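Local coordinates for protein cystalysin (Treponema denticola, PDB 1C7N) that binds pyridoxal-5'-phosphate in the manner of class I and II aminotransferase-fold proteins, as one chain of a two-chain assembly, at residues A[172-186]-A[203-217]. Numbering follows the deposited sequence.
Sequences SPHNPVGRVWKKDEL and DEIHFDLIMPGYEHT. With PLP (pyridoxal-5'-phosphate), chain I.
Ser172 N donates to Asp203 O over 2.8 Å in an almost straight bond (179°), joining the loop after strand 165-171 to the end of the neighbouring parallel strand 199-203. Ser172 O takes a longer, more bent bond (144°) from His216 NE2 at 3.2 Å, the donor well above the carbonyl plane. Phe207 CB packs over the centre of one face of the imidazole. Pro173, entered through a cis peptide, lays CD on the His206 backbone, while its CG and Val180 CG2 each reach Ile210 CD1 at 3.7 Å; a rigid proline ring and beta-branched valine and isoleucine, with little freedom to move, suit this apolar meeting point. Farther out, Lys183 bends at its last torsion (chi4 54°) to bring NZ 2.7 Å from Thr217 OG1. A water accepts from Ser172 OG and donates to Glu204 OE2 and Thr217 O, the carboxylate also meeting Ser202 OG. Beside pyridoxal-5'-phosphate, Asn175 ND2 appears to donate to PLP O3, whose place is less certain, while Arg369 holds Asn175 OD1. Asp203 OD1 lies 2.6 Å from PLP N1, and Asp203 OD2 closes an Asx turn with Ile205 N. A carboxylate so near N1 would probably favour a protonated pyridine ring, as in fold-type I PLP proteins.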
ATOM      1  N   SER A 172     -11.498  16.149 -11.763  1.00 12.42           N
ATOM      2  CA  SER A 172     -12.735  16.016 -12.531  1.00 13.08           C
ATOM      3  C   SER A 172     -13.465  14.685 -12.326  1.00 12.86           C
ATOM      4  O   SER A 172     -12.974  13.641 -12.761  1.00 14.29           O
ATOM      5  CB  SER A 172     -12.401  16.192 -14.020  1.00 12.46           C
ATOM      6  OG  SER A 172     -13.494  15.865 -14.850  1.00 12.56           O
ATOM      7  N   PRO A 173     -14.647  14.701 -11.674  1.00 13.58           N
ATOM      8  CA  PRO A 173     -15.356  15.856 -11.109  1.00 12.32           C
ATOM      9  C   PRO A 173     -14.465  16.613 -10.131  1.00 12.34           C
ATOM     10  O   PRO A 173     -13.542  16.035  -9.548  1.00 10.98           O
ATOM     11  CB  PRO A 173     -16.560  15.222 -10.424  1.00 12.95           C
ATOM     12  CG  PRO A 173     -16.839  14.031 -11.297  1.00 14.75           C
ATOM     13  CD  PRO A 173     -15.450  13.476 -11.511  1.00 13.61           C
ATOM     14  N   HIS A 174     -14.756  17.899  -9.951  1.00 11.54           N
ATOM     15  CA  HIS A 174     -13.963  18.757  -9.078  1.00 11.28           C
ATOM     16  C   HIS A 174     -14.438  18.837  -7.626  1.00 12.27           C
ATOM     17  O   HIS A 174     -15.501  19.392  -7.333  1.00 11.56           O
ATOM     18  CB  HIS A 174     -13.909  20.170  -9.672  1.00 10.64           C
ATOM     19  CG  HIS A 174     -12.848  21.038  -9.072  1.00  7.96           C
ATOM     20  ND1 HIS A 174     -11.674  21.342  -9.733  1.00  8.57           N
ATOM     21  CD2 HIS A 174     -12.776  21.657  -7.873  1.00  8.32           C
ATOM     22  CE1 HIS A 174     -10.928  22.111  -8.963  1.00  7.62           C
ATOM     23  NE2 HIS A 174     -11.571  22.318  -7.829  1.00  7.96           N
ATOM     24  N   ASN A 175     -13.628  18.273  -6.730  1.00 12.14           N
ATOM     25  CA  ASN A 175     -13.876  18.273  -5.286  1.00 12.04           C
ATOM     26  C   ASN A 175     -13.239  19.591  -4.853  1.00 11.68           C
ATOM     27  O   ASN A 175     -12.097  19.870  -5.227  1.00 13.72           O
ATOM     28  CB  ASN A 175     -13.144  17.075  -4.652  1.00 12.68           C
ATOM     29  CG  ASN A 175     -13.256  17.026  -3.129  1.00 14.96           C
ATOM     30  OD1 ASN A 175     -13.747  17.954  -2.488  1.00 13.66           O
ATOM     31  ND2 ASN A 175     -12.779  15.927  -2.543  1.00 14.21           N
ATOM     32  N   PRO A 176     -13.912  20.381  -3.998  1.00 11.13           N
ATOM     33  CA  PRO A 176     -15.209  20.239  -3.329  1.00  9.96           C
ATOM     34  C   PRO A 176     -16.435  20.967  -3.892  1.00 10.44           C
ATOM     35  O   PRO A 176     -17.485  20.956  -3.254  1.00 11.19           O
ATOM     36  CB  PRO A 176     -14.889  20.741  -1.941  1.00  9.98           C
ATOM     37  CG  PRO A 176     -14.095  21.983  -2.282  1.00 11.51           C
ATOM     38  CD  PRO A 176     -13.181  21.534  -3.432  1.00 11.41           C
ATOM     39  N   VAL A 177     -16.326  21.604  -5.052  1.00 10.71           N
ATOM     40  CA  VAL A 177     -17.476  22.333  -5.594  1.00 11.92           C
ATOM     41  C   VAL A 177     -18.495  21.478  -6.348  1.00 12.61           C
ATOM     42  O   VAL A 177     -19.570  21.960  -6.722  1.00 11.54           O
ATOM     43  CB  VAL A 177     -17.012  23.493  -6.498  1.00 13.53           C
ATOM     44  CG1 VAL A 177     -16.083  24.405  -5.702  1.00 14.25           C
ATOM     45  CG2 VAL A 177     -16.315  22.955  -7.746  1.00 12.22           C
ATOM     46  N   GLY A 178     -18.166  20.208  -6.568  1.00 11.82           N
ATOM     47  CA  GLY A 178     -19.089  19.321  -7.260  1.00 12.09           C
ATOM     48  C   GLY A 178     -19.290  19.544  -8.751  1.00 12.87           C
ATOM     49  O   GLY A 178     -20.294  19.091  -9.312  1.00 14.10           O
ATOM     50  N   ARG A 179     -18.352  20.226  -9.403  1.00 12.83           N
ATOM     51  CA  ARG A 179     -18.465  20.472 -10.841  1.00 12.78           C
ATOM     52  C   ARG A 179     -18.098  19.257 -11.693  1.00 13.47           C
ATOM     53  O   ARG A 179     -17.112  18.563 -11.421  1.00 13.06           O
ATOM     54  CB  ARG A 179     -17.559  21.634 -11.277  1.00 13.48           C
ATOM     55  CG  ARG A 179     -18.131  23.052 -11.134  1.00 11.95           C
ATOM     56  CD  ARG A 179     -19.483  23.219 -11.827  1.00 13.83           C
ATOM     57  NE  ARG A 179     -19.536  22.631 -13.161  1.00 13.43           N
ATOM     58  CZ  ARG A 179     -19.099  23.215 -14.272  1.00 14.58           C
ATOM     59  NH1 ARG A 179     -18.564  24.427 -14.229  1.00 15.18           N
ATOM     60  NH2 ARG A 179     -19.198  22.580 -15.433  1.00 15.29           N
ATOM     61  N   VAL A 180     -18.914  19.001 -12.710  1.00 12.59           N
ATOM     62  CA  VAL A 180     -18.658  17.937 -13.674  1.00 13.46           C
ATOM     63  C   VAL A 180     -18.435  18.755 -14.941  1.00 13.68           C
ATOM     64  O   VAL A 180     -19.373  19.318 -15.499  1.00 13.80           O
ATOM     65  CB  VAL A 180     -19.862  16.994 -13.858  1.00 13.69           C
ATOM     66  CG1 VAL A 180     -19.655  16.130 -15.100  1.00 14.97           C
ATOM     67  CG2 VAL A 180     -20.015  16.099 -12.630  1.00 12.69           C
ATOM     68  N   TRP A 181     -17.183  18.836 -15.370  1.00 13.54           N
ATOM     69  CA  TRP A 181     -16.801  19.644 -16.525  1.00 13.51           C
ATOM     70  C   TRP A 181     -17.483  19.349 -17.850  1.00 14.02           C
ATOM     71  O   TRP A 181     -17.537  18.204 -18.304  1.00 12.92           O
ATOM     72  CB  TRP A 181     -15.281  19.590 -16.687  1.00 12.64           C
ATOM     73  CG  TRP A 181     -14.580  19.957 -15.418  1.00 12.61           C
ATOM     74  CD1 TRP A 181     -13.819  19.140 -14.631  1.00 11.32           C
ATOM     75  CD2 TRP A 181     -14.615  21.232 -14.760  1.00 11.47           C
ATOM     76  NE1 TRP A 181     -13.380  19.828 -13.523  1.00 11.92           N
ATOM     77  CE2 TRP A 181     -13.855  21.117 -13.579  1.00 10.78           C
ATOM     78  CE3 TRP A 181     -15.220  22.464 -15.055  1.00 11.92           C
ATOM     79  CZ2 TRP A 181     -13.677  22.183 -12.689  1.00 12.05           C
ATOM     80  CZ3 TRP A 181     -15.046  23.529 -14.171  1.00 10.72           C
ATOM     81  CH2 TRP A 181     -14.281  23.378 -13.001  1.00 13.25           C
ATOM     82  N   LYS A 182     -18.003  20.404 -18.472  1.00 14.20           N
ATOM     83  CA  LYS A 182     -18.685  20.264 -19.751  1.00 17.01           C
ATOM     84  C   LYS A 182     -17.686  20.033 -20.876  1.00 16.67           C
ATOM     85  O   LYS A 182     -16.511  20.377 -20.754  1.00 15.68           O
ATOM     86  CB  LYS A 182     -19.528  21.513 -20.043  1.00 18.61           C
ATOM     87  CG  LYS A 182     -20.796  21.609 -19.201  1.00 20.11           C
ATOM     88  CD  LYS A 182     -21.738  22.686 -19.720  1.00 25.00           C
ATOM     89  CE  LYS A 182     -21.555  24.005 -18.998  1.00 25.39           C
ATOM     90  NZ  LYS A 182     -22.037  23.925 -17.587  1.00 27.11           N
ATOM     91  N   LYS A 183     -18.159  19.446 -21.970  1.00 17.89           N
ATOM     92  CA  LYS A 183     -17.302  19.159 -23.112  1.00 19.68           C
ATOM     93  C   LYS A 183     -16.622  20.388 -23.697  1.00 20.03           C
ATOM     94  O   LYS A 183     -15.462  20.317 -24.109  1.00 20.14           O
ATOM     95  CB  LYS A 183     -18.099  18.428 -24.195  1.00 21.32           C
ATOM     96  CG  LYS A 183     -18.072  16.905 -24.033  1.00 24.28           C
ATOM     97  CD  LYS A 183     -19.107  16.215 -24.909  1.00 26.65           C
ATOM     98  CE  LYS A 183     -18.744  14.750 -25.136  1.00 28.75           C
ATOM     99  NZ  LYS A 183     -18.507  13.993 -23.873  1.00 29.31           N
ATOM    100  N   ASP A 184     -17.322  21.520 -23.723  1.00 20.85           N
ATOM    101  CA  ASP A 184     -16.731  22.736 -24.275  1.00 20.81           C
ATOM    102  C   ASP A 184     -15.610  23.256 -23.386  1.00 20.02           C
ATOM    103  O   ASP A 184     -14.614  23.790 -23.877  1.00 18.38           O
ATOM    104  CB  ASP A 184     -17.784  23.830 -24.444  1.00 24.79           C
ATOM    105  CG  ASP A 184     -17.256  25.015 -25.224  1.00 28.36           C
ATOM    106  OD1 ASP A 184     -17.871  26.103 -25.157  1.00 32.88           O
ATOM    107  OD2 ASP A 184     -16.223  24.856 -25.918  1.00 30.58           O
ATOM    108  N   GLU A 185     -15.784  23.105 -22.075  1.00 18.52           N
ATOM    109  CA  GLU A 185     -14.782  23.546 -21.112  1.00 17.70           C
ATOM    110  C   GLU A 185     -13.525  22.686 -21.267  1.00 17.38           C
ATOM    111  O   GLU A 185     -12.406  23.197 -21.272  1.00 18.49           O
ATOM    112  CB  GLU A 185     -15.332  23.423 -19.685  1.00 17.65           C
ATOM    113  CG  GLU A 185     -16.573  24.265 -19.420  1.00 16.55           C
ATOM    114  CD  GLU A 185     -17.159  24.040 -18.029  1.00 15.84           C
ATOM    115  OE1 GLU A 185     -17.491  22.880 -17.701  1.00 13.74           O
ATOM    116  OE2 GLU A 185     -17.295  25.027 -17.271  1.00 13.69           O
ATOM    117  N   LEU A 186     -13.717  21.377 -21.399  1.00 16.50           N
ATOM    118  CA  LEU A 186     -12.599  20.454 -21.568  1.00 16.60           C
ATOM    119  C   LEU A 186     -11.861  20.700 -22.883  1.00 17.50           C
ATOM    120  O   LEU A 186     -10.652  20.480 -22.969  1.00 17.00           O
ATOM    121  CB  LEU A 186     -13.085  18.998 -21.505  1.00 15.72           C
ATOM    122  CG  LEU A 186     -13.549  18.500 -20.130  1.00 14.86           C
ATOM    123  CD1 LEU A 186     -14.012  17.048 -20.226  1.00 15.45           C
ATOM    124  CD2 LEU A 186     -12.409  18.639 -19.123  1.00 15.32           C
ATOM    125  N   ASP A 203      -7.228  13.830 -12.226  1.00 11.43           N
ATOM    126  CA  ASP A 203      -7.745  13.027 -11.120  1.00 12.27           C
ATOM    127  C   ASP A 203      -9.254  12.912 -11.296  1.00 12.14           C
ATOM    128  O   ASP A 203      -9.997  13.871 -11.068  1.00 11.30           O
ATOM    129  CB  ASP A 203      -7.402  13.693  -9.780  1.00 12.37           C
ATOM    130  CG  ASP A 203      -7.861  12.883  -8.572  1.00 13.60           C
ATOM    131  OD1 ASP A 203      -7.421  13.203  -7.438  1.00 12.10           O
ATOM    132  OD2 ASP A 203      -8.664  11.938  -8.739  1.00 13.19           O
ATOM    133  N   GLU A 204      -9.702  11.736 -11.717  1.00 11.49           N
ATOM    134  CA  GLU A 204     -11.121  11.509 -11.949  1.00 12.99           C
ATOM    135  C   GLU A 204     -11.648  10.400 -11.039  1.00 12.51           C
ATOM    136  O   GLU A 204     -12.473   9.578 -11.451  1.00 12.11           O
ATOM    137  CB  GLU A 204     -11.345  11.160 -13.429  1.00 13.36           C
ATOM    138  CG  GLU A 204     -10.491  12.021 -14.377  1.00 13.61           C
ATOM    139  CD  GLU A 204     -10.952  12.005 -15.826  1.00 15.55           C
ATOM    140  OE1 GLU A 204     -11.693  11.081 -16.224  1.00 14.75           O
ATOM    141  OE2 GLU A 204     -10.557  12.920 -16.580  1.00 17.32           O
ATOM    142  N   ILE A 205     -11.182  10.390  -9.793  1.00 12.57           N
ATOM    143  CA  ILE A 205     -11.612   9.359  -8.861  1.00 12.86           C
ATOM    144  C   ILE A 205     -13.113   9.398  -8.601  1.00 13.06           C
ATOM    145  O   ILE A 205     -13.711   8.374  -8.282  1.00 13.38           O
ATOM    146  CB  ILE A 205     -10.856   9.441  -7.516  1.00 13.46           C
ATOM    147  CG1 ILE A 205     -11.113   8.155  -6.727  1.00 12.75           C
ATOM    148  CG2 ILE A 205     -11.313  10.654  -6.719  1.00 13.35           C
ATOM    149  CD1 ILE A 205     -10.304   8.019  -5.482  1.00 13.70           C
ATOM    150  N   HIS A 206     -13.722  10.576  -8.743  1.00 12.35           N
ATOM    151  CA  HIS A 206     -15.158  10.718  -8.530  1.00 12.31           C
ATOM    152  C   HIS A 206     -15.954  10.542  -9.821  1.00 12.33           C
ATOM    153  O   HIS A 206     -17.142  10.874  -9.854  1.00 11.66           O
ATOM    154  CB  HIS A 206     -15.507  12.110  -7.990  1.00 11.54           C
ATOM    155  CG  HIS A 206     -14.955  12.411  -6.632  1.00 10.64           C
ATOM    156  ND1 HIS A 206     -13.734  13.025  -6.442  1.00 11.61           N
ATOM    157  CD2 HIS A 206     -15.488  12.246  -5.400  1.00 10.96           C
ATOM    158  CE1 HIS A 206     -13.547  13.232  -5.152  1.00 11.02           C
ATOM    159  NE2 HIS A 206     -14.595  12.768  -4.497  1.00 12.08           N
ATOM    160  N   PHE A 207     -15.345  10.023 -10.883  1.00 12.69           N
ATOM    161  CA  PHE A 207     -16.109   9.947 -12.127  1.00 12.76           C
ATOM    162  C   PHE A 207     -17.309   8.998 -12.216  1.00 12.71           C
ATOM    163  O   PHE A 207     -18.039   9.042 -13.205  1.00 11.63           O
ATOM    164  CB  PHE A 207     -15.175   9.800 -13.359  1.00 11.81           C
ATOM    165  CG  PHE A 207     -14.546   8.435 -13.544  1.00 12.69           C
ATOM    166  CD1 PHE A 207     -13.752   8.194 -14.666  1.00 13.42           C
ATOM    167  CD2 PHE A 207     -14.737   7.405 -12.634  1.00 12.66           C
ATOM    168  CE1 PHE A 207     -13.155   6.945 -14.879  1.00 14.12           C
ATOM    169  CE2 PHE A 207     -14.144   6.152 -12.839  1.00 14.23           C
ATOM    170  CZ  PHE A 207     -13.354   5.925 -13.963  1.00 11.72           C
ATOM    171  N   ASP A 208     -17.543   8.174 -11.194  1.00 12.67           N
ATOM    172  CA  ASP A 208     -18.710   7.285 -11.208  1.00 13.05           C
ATOM    173  C   ASP A 208     -19.826   7.876 -10.356  1.00 12.62           C
ATOM    174  O   ASP A 208     -20.949   7.370 -10.356  1.00 13.80           O
ATOM    175  CB  ASP A 208     -18.390   5.897 -10.645  1.00 12.53           C
ATOM    176  CG  ASP A 208     -17.329   5.174 -11.433  1.00 14.28           C
ATOM    177  OD1 ASP A 208     -17.435   5.121 -12.673  1.00 16.58           O
ATOM    178  OD2 ASP A 208     -16.390   4.644 -10.804  1.00 14.20           O
ATOM    179  N   LEU A 209     -19.512   8.936  -9.615  1.00 12.06           N
ATOM    180  CA  LEU A 209     -20.485   9.577  -8.736  1.00 10.67           C
ATOM    181  C   LEU A 209     -21.022  10.861  -9.353  1.00 12.07           C
ATOM    182  O   LEU A 209     -20.691  11.973  -8.921  1.00 11.82           O
ATOM    183  CB  LEU A 209     -19.838   9.854  -7.371  1.00 10.29           C
ATOM    184  CG  LEU A 209     -19.420   8.578  -6.624  1.00 10.35           C
ATOM    185  CD1 LEU A 209     -18.390   8.896  -5.552  1.00  9.41           C
ATOM    186  CD2 LEU A 209     -20.641   7.912  -6.017  1.00  8.88           C
ATOM    187  N   ILE A 210     -21.861  10.688 -10.371  1.00 12.26           N
ATOM    188  CA  ILE A 210     -22.462  11.802 -11.097  1.00 13.53           C
ATOM    189  C   ILE A 210     -23.952  11.893 -10.783  1.00 13.48           C
ATOM    190  O   ILE A 210     -24.649  10.877 -10.757  1.00 13.17           O
ATOM    191  CB  ILE A 210     -22.296  11.611 -12.623  1.00 13.97           C
ATOM    192  CG1 ILE A 210     -20.832  11.306 -12.955  1.00 14.99           C
ATOM    193  CG2 ILE A 210     -22.768  12.859 -13.366  1.00 14.89           C
ATOM    194  CD1 ILE A 210     -19.860  12.394 -12.535  1.00 14.10           C
ATOM    195  N   MET A 211     -24.444  13.105 -10.540  1.00 13.67           N
ATOM    196  CA  MET A 211     -25.860  13.282 -10.246  1.00 13.48           C
ATOM    197  C   MET A 211     -26.665  13.179 -11.541  1.00 14.35           C
ATOM    198  O   MET A 211     -26.143  13.430 -12.630  1.00 14.01           O
ATOM    199  CB  MET A 211     -26.111  14.641  -9.581  1.00 13.92           C
ATOM    200  CG  MET A 211     -25.509  14.772  -8.191  1.00 14.29           C
ATOM    201  SD  MET A 211     -26.083  13.490  -7.054  1.00 17.06           S
ATOM    202  CE  MET A 211     -24.651  12.404  -7.030  1.00 14.35           C
ATOM    203  N   PRO A 212     -27.947  12.793 -11.440  1.00 14.88           N
ATOM    204  CA  PRO A 212     -28.822  12.656 -12.606  1.00 16.28           C
ATOM    205  C   PRO A 212     -28.797  13.881 -13.517  1.00 17.00           C
ATOM    206  O   PRO A 212     -28.819  15.017 -13.046  1.00 17.20           O
ATOM    207  CB  PRO A 212     -30.194  12.438 -11.977  1.00 16.19           C
ATOM    208  CG  PRO A 212     -29.852  11.659 -10.740  1.00 15.05           C
ATOM    209  CD  PRO A 212     -28.668  12.433 -10.205  1.00 14.95           C
ATOM    210  N   GLY A 213     -28.739  13.636 -14.824  1.00 17.88           N
ATOM    211  CA  GLY A 213     -28.719  14.721 -15.787  1.00 18.53           C
ATOM    212  C   GLY A 213     -27.338  15.105 -16.289  1.00 19.51           C
ATOM    213  O   GLY A 213     -27.183  15.521 -17.438  1.00 20.31           O
ATOM    214  N   TYR A 214     -26.326  14.970 -15.441  1.00 18.36           N
ATOM    215  CA  TYR A 214     -24.979  15.331 -15.847  1.00 17.42           C
ATOM    216  C   TYR A 214     -24.228  14.158 -16.461  1.00 17.41           C
ATOM    217  O   TYR A 214     -24.559  12.997 -16.215  1.00 16.92           O
ATOM    218  CB  TYR A 214     -24.221  15.920 -14.658  1.00 16.58           C
ATOM    219  CG  TYR A 214     -24.949  17.117 -14.105  1.00 15.56           C
ATOM    220  CD1 TYR A 214     -25.857  16.983 -13.054  1.00 16.69           C
ATOM    221  CD2 TYR A 214     -24.816  18.371 -14.705  1.00 15.59           C
ATOM    222  CE1 TYR A 214     -26.620  18.067 -12.620  1.00 16.22           C
ATOM    223  CE2 TYR A 214     -25.572  19.458 -14.280  1.00 16.14           C
ATOM    224  CZ  TYR A 214     -26.471  19.300 -13.241  1.00 17.33           C
ATOM    225  OH  TYR A 214     -27.231  20.371 -12.841  1.00 16.68           O
ATOM    226  N   GLU A 215     -23.230  14.483 -17.277  1.00 17.84           N
ATOM    227  CA  GLU A 215     -22.433  13.485 -17.977  1.00 18.87           C
ATOM    228  C   GLU A 215     -20.943  13.754 -17.823  1.00 17.22           C
ATOM    229  O   GLU A 215     -20.469  14.834 -18.170  1.00 16.45           O
ATOM    230  CB  GLU A 215     -22.761  13.510 -19.476  1.00 21.06           C
ATOM    231  CG  GLU A 215     -24.236  13.444 -19.841  1.00 25.70           C
ATOM    232  CD  GLU A 215     -24.852  12.085 -19.589  1.00 28.70           C
ATOM    233  OE1 GLU A 215     -24.137  11.067 -19.731  1.00 30.64           O
ATOM    234  OE2 GLU A 215     -26.057  12.034 -19.266  1.00 31.37           O
ATOM    235  N   HIS A 216     -20.203  12.768 -17.327  1.00 16.06           N
ATOM    236  CA  HIS A 216     -18.763  12.911 -17.172  1.00 15.87           C
ATOM    237  C   HIS A 216     -18.053  12.526 -18.466  1.00 16.12           C
ATOM    238  O   HIS A 216     -18.439  11.573 -19.145  1.00 16.41           O
ATOM    239  CB  HIS A 216     -18.244  12.031 -16.031  1.00 16.09           C
ATOM    240  CG  HIS A 216     -16.758  12.109 -15.837  1.00 17.36           C
ATOM    241  ND1 HIS A 216     -15.870  11.347 -16.565  1.00 17.27           N
ATOM    242  CD2 HIS A 216     -16.005  12.895 -15.030  1.00 16.96           C
ATOM    243  CE1 HIS A 216     -14.634  11.659 -16.215  1.00 16.22           C
ATOM    244  NE2 HIS A 216     -14.690  12.596 -15.286  1.00 18.34           N
ATOM    245  N   THR A 217     -17.020  13.284 -18.801  1.00 15.54           N
ATOM    246  CA  THR A 217     -16.225  13.022 -19.991  1.00 14.98           C
ATOM    247  C   THR A 217     -14.788  12.783 -19.547  1.00 14.79           C
ATOM    248  O   THR A 217     -14.157  13.674 -18.979  1.00 14.73           O
ATOM    249  CB  THR A 217     -16.232  14.229 -20.952  1.00 15.08           C
ATOM    250  OG1 THR A 217     -17.569  14.482 -21.402  1.00 13.86           O
ATOM    251  CG2 THR A 217     -15.331  13.952 -22.152  1.00 15.39           C
TER
HETATM  252  N1  PLP I 400      -8.526  12.634  -5.157  1.00 18.15           N
HETATM  253  C2  PLP I 400      -9.664  13.365  -4.764  1.00 18.53           C
HETATM  254  C2A PLP I 400      -9.984  14.570  -5.629  1.00 17.94           C
HETATM  255  C3  PLP I 400     -10.436  12.812  -3.648  1.00 19.11           C
HETATM  256  O3  PLP I 400     -11.432  13.607  -3.255  1.00 20.43           O
HETATM  257  C4  PLP I 400     -10.044  11.583  -3.067  1.00 20.03           C
HETATM  258  C4A PLP I 400     -10.839  10.948  -2.017  1.00 19.47           C
HETATM  259  C5  PLP I 400      -8.830  10.894  -3.609  1.00 20.72           C
HETATM  260  C6  PLP I 400      -8.094  11.449  -4.616  1.00 18.41           C
HETATM  261  C5A PLP I 400      -8.668   9.428  -3.216  1.00 23.70           C
HETATM  262  O4P PLP I 400      -7.538   8.940  -2.609  1.00 28.26           O
HETATM  263  P   PLP I 400      -7.585   7.327  -2.405  1.00 28.09           P
HETATM  264  O1P PLP I 400      -6.493   7.110  -1.460  1.00 32.15           O
HETATM  265  O2P PLP I 400      -7.320   6.676  -3.750  1.00 29.74           O
HETATM  266  O3P PLP I 400      -8.882   6.912  -1.860  1.00 29.26           O
HETATM  267  O   HOH W   1     -12.492  14.730 -17.045  1.00 14.04           O
HETATM  268  O   HOH W   2     -12.493  13.374  -9.467  1.00 11.54           O
HETATM  269  O   HOH W   3     -16.510  15.680 -17.376  1.00 15.79           O